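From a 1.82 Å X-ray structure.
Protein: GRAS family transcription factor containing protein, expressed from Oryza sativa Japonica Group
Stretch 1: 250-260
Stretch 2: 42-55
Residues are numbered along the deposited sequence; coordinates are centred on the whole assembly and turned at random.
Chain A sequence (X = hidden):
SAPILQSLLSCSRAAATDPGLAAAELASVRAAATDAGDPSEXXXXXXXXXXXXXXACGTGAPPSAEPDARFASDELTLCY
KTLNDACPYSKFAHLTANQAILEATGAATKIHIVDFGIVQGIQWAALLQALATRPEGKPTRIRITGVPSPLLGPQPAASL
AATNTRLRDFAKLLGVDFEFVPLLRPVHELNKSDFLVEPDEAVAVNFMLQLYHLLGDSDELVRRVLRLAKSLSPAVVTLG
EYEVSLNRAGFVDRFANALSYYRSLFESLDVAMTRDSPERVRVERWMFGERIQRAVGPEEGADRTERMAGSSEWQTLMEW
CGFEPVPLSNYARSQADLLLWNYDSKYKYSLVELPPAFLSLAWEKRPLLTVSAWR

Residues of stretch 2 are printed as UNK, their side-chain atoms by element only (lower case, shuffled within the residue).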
# COMPACT_ATOMS: atom_id res chain seq x y z
N GLY A 250 31.12 -2.77 22.46
CA GLY A 250 32.46 -2.70 21.89
C GLY A 250 32.43 -3.24 20.47
O GLY A 250 31.39 -3.76 20.01
N PHE A 251 33.56 -3.14 19.78
CA PHE A 251 33.59 -3.46 18.36
C PHE A 251 33.15 -4.87 18.03
O PHE A 251 32.36 -5.05 17.11
CB PHE A 251 34.99 -3.24 17.77
CG PHE A 251 35.13 -3.81 16.39
CD1 PHE A 251 34.58 -3.14 15.30
CD2 PHE A 251 35.79 -5.02 16.17
CE1 PHE A 251 34.69 -3.67 13.99
CE2 PHE A 251 35.91 -5.55 14.88
CZ PHE A 251 35.36 -4.85 13.79
N VAL A 252 33.63 -5.90 18.72
CA VAL A 252 33.25 -7.25 18.29
C VAL A 252 31.73 -7.52 18.43
O VAL A 252 31.07 -8.13 17.55
CB VAL A 252 34.03 -8.33 19.08
CG1 VAL A 252 33.45 -9.71 18.84
CG2 VAL A 252 35.53 -8.29 18.72
N ASP A 253 31.15 -7.04 19.54
CA ASP A 253 29.69 -7.13 19.72
C ASP A 253 28.93 -6.28 18.70
O ASP A 253 27.90 -6.74 18.17
CB ASP A 253 29.27 -6.68 21.13
CG ASP A 253 29.65 -7.69 22.19
OD1 ASP A 253 29.47 -8.89 21.93
OD2 ASP A 253 30.14 -7.29 23.27
N ARG A 254 29.41 -5.07 18.41
CA ARG A 254 28.70 -4.21 17.44
C ARG A 254 28.73 -4.85 16.10
O ARG A 254 27.75 -4.80 15.37
CB ARG A 254 29.30 -2.82 17.26
CG ARG A 254 29.12 -1.82 18.39
CD ARG A 254 29.27 -0.39 17.89
NE ARG A 254 30.44 -0.12 17.03
CZ ARG A 254 31.69 0.01 17.47
NH1 ARG A 254 31.98 -0.14 18.77
NH2 ARG A 254 32.67 0.29 16.62
N PHE A 255 29.89 -5.39 15.73
CA PHE A 255 29.98 -6.09 14.44
C PHE A 255 29.02 -7.25 14.34
O PHE A 255 28.31 -7.40 13.33
CB PHE A 255 31.46 -6.53 14.21
CG PHE A 255 31.74 -7.08 12.84
CD1 PHE A 255 31.31 -8.36 12.50
CD2 PHE A 255 32.48 -6.33 11.93
CE1 PHE A 255 31.59 -8.89 11.26
CE2 PHE A 255 32.78 -6.85 10.67
CZ PHE A 255 32.33 -8.14 10.34
N ALA A 256 28.95 -8.09 15.38
CA ALA A 256 27.98 -9.17 15.35
C ALA A 256 26.49 -8.71 15.30
O ALA A 256 25.68 -9.27 14.56
CB ALA A 256 28.19 -10.08 16.58
N ASN A 257 26.17 -7.69 16.09
CA ASN A 257 24.81 -7.15 16.16
C ASN A 257 24.40 -6.60 14.77
O ASN A 257 23.32 -6.85 14.25
CB ASN A 257 24.76 -6.03 17.21
CG ASN A 257 24.92 -6.55 18.65
OD1 ASN A 257 24.90 -7.75 18.86
ND2 ASN A 257 25.14 -5.65 19.62
N ALA A 258 25.30 -5.80 14.22
CA ALA A 258 25.07 -5.17 12.92
C ALA A 258 24.93 -6.23 11.84
O ALA A 258 24.05 -6.14 11.00
CB ALA A 258 26.23 -4.15 12.58
N LEU A 259 25.79 -7.24 11.86
CA LEU A 259 25.73 -8.27 10.81
C LEU A 259 24.41 -9.01 10.83
O LEU A 259 23.80 -9.24 9.81
CB LEU A 259 26.89 -9.27 10.95
CG LEU A 259 27.04 -10.19 9.74
CD1 LEU A 259 27.52 -9.39 8.51
CD2 LEU A 259 28.01 -11.29 10.10
N SER A 260 23.93 -9.34 12.03
CA SER A 260 22.64 -10.03 12.12
C SER A 260 21.44 -9.16 11.66
O SER A 260 20.55 -9.57 10.89
CB SER A 260 22.43 -10.50 13.56
OG SER A 260 21.08 -10.87 13.71
N UNK A 42 26.12 -10.21 -0.74
CA UNK A 42 26.10 -8.75 -0.76
C UNK A 42 26.45 -8.18 0.62
O UNK A 42 27.22 -7.23 0.76
c UNK A 42 24.72 -8.27 -1.23
n UNK A 42 21.68 -6.43 -5.33
n UNK A 42 22.06 -8.60 -5.89
c UNK A 42 23.10 -8.94 -3.15
n UNK A 42 22.58 -7.76 -3.76
c UNK A 42 24.50 -8.73 -2.66
c UNK A 42 22.10 -7.63 -4.99
N UNK A 43 25.85 -8.80 1.64
CA UNK A 43 26.11 -8.40 3.02
C UNK A 43 27.61 -8.49 3.35
O UNK A 43 28.22 -7.55 3.88
c UNK A 43 25.26 -9.29 3.96
c UNK A 43 25.37 -8.96 5.45
c UNK A 43 24.87 -10.12 6.26
c UNK A 43 24.56 -7.72 5.77
N UNK A 44 28.22 -9.62 3.03
CA UNK A 44 29.65 -9.77 3.25
C UNK A 44 30.46 -8.75 2.45
O UNK A 44 31.48 -8.26 2.92
c UNK A 44 30.10 -11.19 2.89
N UNK A 45 30.00 -8.42 1.25
CA UNK A 45 30.70 -7.39 0.50
C UNK A 45 30.82 -6.07 1.27
O UNK A 45 31.93 -5.52 1.42
c UNK A 45 31.61 -6.28 -2.58
c UNK A 45 32.17 -5.24 -3.32
c UNK A 45 31.70 -3.94 -3.18
c UNK A 45 30.00 -7.18 -0.86
c UNK A 45 30.58 -6.04 -1.67
c UNK A 45 30.66 -3.68 -2.27
c UNK A 45 30.11 -4.75 -1.53
N UNK A 46 29.69 -5.57 1.78
CA UNK A 46 29.77 -4.27 2.45
C UNK A 46 30.47 -4.37 3.80
O UNK A 46 31.21 -3.46 4.19
c UNK A 46 26.82 -4.23 0.69
c UNK A 46 26.80 -2.90 -1.30
c UNK A 46 27.74 -2.05 -0.78
c UNK A 46 28.37 -3.68 2.62
c UNK A 46 28.25 -2.31 0.49
c UNK A 46 27.79 -3.40 1.25
o UNK A 46 26.30 -2.68 -2.55
c UNK A 46 26.32 -3.98 -0.57
N UNK A 47 30.25 -5.47 4.52
CA UNK A 47 30.97 -5.62 5.80
C UNK A 47 32.47 -5.83 5.65
O UNK A 47 33.24 -5.33 6.44
c UNK A 47 26.91 -5.68 7.78
c UNK A 47 27.97 -6.08 6.94
c UNK A 47 28.40 -5.68 9.66
c UNK A 47 29.44 -6.14 8.83
c UNK A 47 29.24 -6.33 7.48
c UNK A 47 27.12 -5.47 9.12
c UNK A 47 30.36 -6.77 6.60
N UNK A 48 32.88 -6.58 4.66
CA UNK A 48 34.31 -6.82 4.45
C UNK A 48 34.98 -5.56 4.02
O UNK A 48 36.12 -5.30 4.37
c UNK A 48 34.51 -7.92 3.41
N UNK A 49 34.27 -4.74 3.24
CA UNK A 49 34.80 -3.43 2.89
C UNK A 49 35.02 -2.55 4.11
O UNK A 49 36.06 -1.87 4.26
o UNK A 49 34.24 -0.40 1.81
c UNK A 49 34.44 -1.50 1.27
o UNK A 49 35.12 -1.64 0.24
c UNK A 49 33.85 -2.76 1.90
N UNK A 50 34.01 -2.53 4.99
CA UNK A 50 34.14 -1.70 6.18
C UNK A 50 35.29 -2.22 7.05
O UNK A 50 36.02 -1.41 7.64
c UNK A 50 32.80 -1.69 6.99
N UNK A 51 35.38 -3.54 7.19
CA UNK A 51 36.44 -4.10 8.03
C UNK A 51 37.83 -3.72 7.45
O UNK A 51 38.76 -3.32 8.18
c UNK A 51 37.43 -5.63 10.40
c UNK A 51 37.31 -6.30 9.01
c UNK A 51 36.99 -7.76 9.13
c UNK A 51 36.29 -5.59 8.14
N UNK A 52 37.95 -3.82 6.12
CA UNK A 52 39.21 -3.36 5.49
C UNK A 52 39.53 -1.94 5.80
O UNK A 52 40.65 -1.63 6.16
c UNK A 52 39.16 -3.46 3.96
o UNK A 52 38.92 -4.78 3.56
N UNK A 53 38.56 -1.05 5.63
CA UNK A 53 38.81 0.35 5.94
C UNK A 53 39.21 0.58 7.40
O UNK A 53 40.10 1.38 7.69
c UNK A 53 36.15 2.38 4.00
c UNK A 53 37.35 1.46 4.16
n UNK A 53 36.25 3.21 2.80
n UNK A 53 35.82 3.75 0.60
c UNK A 53 35.67 2.93 1.64
c UNK A 53 37.59 1.21 5.63
n UNK A 53 34.93 1.84 1.51
N UNK A 54 38.54 -0.11 8.31
CA UNK A 54 38.92 -0.05 9.72
C UNK A 54 40.40 -0.42 9.92
O UNK A 54 41.14 0.26 10.61
c UNK A 54 38.26 -0.83 12.09
n UNK A 54 37.61 -1.80 14.27
c UNK A 54 37.38 -1.81 12.82
c UNK A 54 38.04 -1.00 10.57
n UNK A 54 36.32 0.07 14.76
n UNK A 54 37.39 -1.07 16.43
c UNK A 54 37.11 -0.92 15.14
N UNK A 55 40.81 -1.52 9.30
CA UNK A 55 42.19 -2.00 9.45
C UNK A 55 43.17 -1.05 8.79
O UNK A 55 44.26 -0.85 9.30
c UNK A 55 41.66 -5.80 9.23
c UNK A 55 42.06 -4.26 11.15
c UNK A 55 42.31 -3.40 8.86
c UNK A 55 41.56 -4.38 9.73

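Stretch 2 is a single helical run, so each position is judged from its side-chain atoms and their reach toward the helix 251-260. Position 42 carries four carbons and three nitrogens: three carbons in a row, a nitrogen, then a carbon bearing two more nitrogens. That guanidinium makes it Arg42, which is out of reach of stretch 1. Position 43 has four carbons, forked at the second, with the CA-to-CB bond pointing toward stretch 1; one branch end touches Leu259. The fork at the second carbon identifies Leu43, and Leu43 CD2 lies 3.6 Å from Leu259 CD1. Position 44 has one carbon and is Ala44, directed sideways and touching nothing opposite.

Position 45 shows one carbon and a ring of six carbons without oxygen, hence Phe45, out of reach. Position 46 has the same framework plus one oxygen on the ring, hence Tyr46, also out of reach. At position 47 one carbon again leads to a plain six-carbon ring; the CA-to-CB bond points toward stretch 1 and the ring contacts Phe255, Ala258 and Leu259. It is Phe47. Its CZ lies 3.5 Å from Leu259 N and 3.8 Å from Ala258 CB, while Leu259 CD1 sits over the ring face, 3.6 Å from the centroid and 8° off the normal, a CH-pi contact.

Position 48 has one carbon pointing away: Ala48. Position 49 has two carbons, the second carrying two oxygens, a carboxylate: Asp49, out of reach. Position 50 has one carbon, Ala50; the CA-to-CB bond points toward stretch 1, but Ala50 CB stays 6.3 Å from Phe255 CE2, too far for contact. Position 51 has four carbons forked at the second, and one tip meets the Phe251 ring. This is Leu51, and Leu51 CD1 is 4.0 Å from Phe251 CZ.

Position 52 has one carbon and one oxygen, Ser52; its OG donates a hydrogen bond to Ala48 O at 3.0 Å, within its own helix. Position 53 has three carbons, a nitrogen and a carbon with two more nitrogens, so it is Arg53, which is exposed and does not meet stretch 1. Position 54 repeats that pattern, but its planar end lies against the Phe251 ring. It is Arg54, extended with chi1 to chi3 all t. Position 55 has four carbons forked at the second: Leu55, out of reach.

The helices run nearly antiparallel, at 155°, with axes 11.5 Å apart at closest approach, a gap filled by side chains. No hydrogen bond crosses between them, so packing carries the contact. Near the start of stretch 1, the Arg54 guanidinium stacks flat on Phe251, with planes at 6° and CZ of Arg54 3.4 Å from CD1 of Phe251; the cation-pi geometry is off-centre. Arg254 NH2 approaches Arg54 NH1 to 4.1 Å, a like-charge proximity, though both nitrogens are hydrogen-bonded elsewhere in the structure. Farther along, Phe47 directs its edge at the face of Phe255, with planes at 77° and centroids 5.3 Å apart, and Leu259 bridges Phe47 and Leu43.

Stretch 2 (42-55) RLAFYFADALSRRL
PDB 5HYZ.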